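UDP-D-quinovosamine 4-dehydrogenase (Vibrio fischeri, PDB 3NKL) is probably an oxidoreductase and lyase of the polysaccharide synthase family acting on nucleotide-linked sugars, represented here by a Rossmann-like CoA-binding-type domain. Local coordinates at residues H42-T45 / T50-R53. Residues are numbered along the deposited sequence; the frame is centred on the assembly and turned at random.
With SO4 (sulfate ion), chain J; SO4 (sulfate ion), chain K.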
loop_
_atom_site.group_PDB
_atom_site.type_symbol
_atom_site.label_atom_id
_atom_site.label_comp_id
_atom_site.label_asym_id
_atom_site.label_seq_id
_atom_site.Cartn_x
_atom_site.Cartn_y
_atom_site.Cartn_z
ATOM N N HIS B 42 -5.893 13.036 -1.004
ATOM C CA HIS B 42 -5.671 14.297 -0.316
ATOM C C HIS B 42 -6.949 14.790 0.347
ATOM O O HIS B 42 -8.015 14.839 -0.268
ATOM C CB HIS B 42 -5.103 15.357 -1.257
ATOM C CG HIS B 42 -4.863 16.681 -0.596
ATOM N ND1 HIS B 42 -3.943 16.855 0.415
ATOM C CD2 HIS B 42 -5.421 17.897 -0.806
ATOM C CE1 HIS B 42 -3.944 18.118 0.801
ATOM N NE2 HIS B 42 -4.833 18.773 0.073
ATOM N N LYS B 43 -6.823 15.126 1.620
ATOM C CA LYS B 43 -7.931 15.594 2.435
ATOM C C LYS B 43 -9.091 14.610 2.600
ATOM O O LYS B 43 -10.174 15.011 3.005
ATOM C CB LYS B 43 -8.407 16.968 1.960
ATOM C CG LYS B 43 -7.434 18.077 2.361
ATOM C CD LYS B 43 -7.845 19.450 1.825
ATOM C CE LYS B 43 -7.066 20.554 2.530
ATOM N NZ LYS B 43 -7.170 21.869 1.841
ATOM N N THR B 44 -8.866 13.329 2.318
ATOM C CA THR B 44 -9.839 12.315 2.730
ATOM C C THR B 44 -9.542 11.948 4.179
ATOM O O THR B 44 -8.558 12.421 4.746
ATOM C CB THR B 44 -9.828 11.065 1.836
ATOM O OG1 THR B 44 -8.562 10.405 1.922
ATOM C CG2 THR B 44 -10.113 11.438 0.379
ATOM N N THR B 45 -10.390 11.136 4.798
ATOM C CA THR B 45 -10.162 10.784 6.198
ATOM C C THR B 45 -10.239 9.282 6.432
ATOM O O THR B 45 -11.064 8.590 5.839
ATOM C CB THR B 45 -11.151 11.482 7.138
ATOM O OG1 THR B 45 -12.360 10.716 7.207
ATOM C CG2 THR B 45 -11.458 12.895 6.657
ATOM N N THR B 50 -7.142 12.795 9.139
ATOM C CA THR B 50 -7.136 13.143 7.724
ATOM C C THR B 50 -5.772 12.912 7.044
ATOM O O THR B 50 -4.722 12.852 7.703
ATOM C CB THR B 50 -7.819 14.520 7.422
ATOM O OG1 THR B 50 -6.897 15.426 6.810
ATOM C CG2 THR B 50 -8.407 15.126 8.680
ATOM N N ILE B 51 -5.830 12.727 5.730
ATOM C CA ILE B 51 -4.694 12.373 4.886
ATOM C C ILE B 51 -4.334 13.574 4.025
ATOM O O ILE B 51 -5.222 14.213 3.470
ATOM C CB ILE B 51 -5.068 11.214 3.931
ATOM C CG1 ILE B 51 -5.494 9.968 4.703
ATOM C CG2 ILE B 51 -3.904 10.852 3.032
ATOM C CD1 ILE B 51 -6.024 8.874 3.797
ATOM N N TYR B 52 -3.046 13.889 3.909
ATOM C CA TYR B 52 -2.628 15.067 3.150
ATOM C C TYR B 52 -1.518 14.727 2.167
ATOM O O TYR B 52 -0.705 13.844 2.419
ATOM C CB TYR B 52 -2.109 16.183 4.072
ATOM C CG TYR B 52 -3.092 16.676 5.099
ATOM C CD1 TYR B 52 -3.933 17.745 4.821
ATOM C CD2 TYR B 52 -3.176 16.083 6.350
ATOM C CE1 TYR B 52 -4.831 18.212 5.768
ATOM C CE2 TYR B 52 -4.065 16.545 7.305
ATOM C CZ TYR B 52 -4.894 17.606 7.000
ATOM O OH TYR B 52 -5.791 18.054 7.931
ATOM N N ARG B 53 -1.475 15.463 1.062
ATOM C CA ARG B 53 -0.391 15.340 0.103
ATOM C C ARG B 53 0.880 15.881 0.752
ATOM O O ARG B 53 0.812 16.696 1.695
ATOM C CB ARG B 53 -0.717 16.132 -1.170
ATOM C CG ARG B 53 -0.928 17.628 -0.893
ATOM C CD ARG B 53 -0.320 18.521 -1.976
ATOM N NE ARG B 53 -1.271 18.916 -3.008
ATOM C CZ ARG B 53 -0.933 19.218 -4.260
ATOM N NH1 ARG B 53 -1.867 19.572 -5.132
ATOM N NH2 ARG B 53 0.335 19.157 -4.646
HETATM S S SO4 J . -4.665 22.092 -1.880
HETATM O O1 SO4 J . -5.487 21.727 -0.727
HETATM O O2 SO4 J . -5.474 22.911 -2.776
HETATM O O3 SO4 J . -3.483 22.852 -1.470
HETATM O O4 SO4 J . -4.235 20.881 -2.575
HETATM S S SO4 K . 3.090 17.136 -3.646
HETATM O O1 SO4 K . 2.115 17.215 -2.567
HETATM O O2 SO4 K . 3.080 15.784 -4.226
HETATM O O3 SO4 K . 2.719 18.108 -4.679
HETATM O O4 SO4 K . 4.432 17.445 -3.146
#
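Residues 42-45, running beside Thr50 to Arg53, lead into the short edge strand 45-46, which pairs antiparallel with strand 49-52 in a beta hairpin at the outer edge of a Rossmann-like sheet; strand 49-52 is bonded on its other side to strand 29-35. Two backbone hydrogen bonds join the irregular residues 42-44 to the second strand: Lys43 N to Ile51 O at 2.6 Å, and Ile51 N to Thr44 O at 2.9 Å. Left-handed Lys43 and extended Thr44 thus face the single residue Ile51, consistent with a G1-type beta bulge. Next, Thr45 and Thr50 form a non-hydrogen-bonded pair, both beta-branched and suited to extended chain.

The CD1 methyl of Ile51 makes van der Waals contact with Thr44 OG1 at 3.5 Å, a hydroxyl bonded to Lys41 O; the buried, apolar side chain also packs on Ala12 and Phe34.

A histidine suits position 42 because it can bond through both nitrogens. With CG anti to the backbone N (chi1 180°), its ring reaches Arg53. His42 ND1 accepts Arg53 N at 2.9 Å, the donor tilted 20° from the ring plane, which leaves NE2 as donor. A sulfate, probably from the crystallisation liquor, has its O1 gripped by His42 NE2 and Lys43 NZ, each 3.1 Å away; Lys43 NZ also bonds to Tyr56 OH.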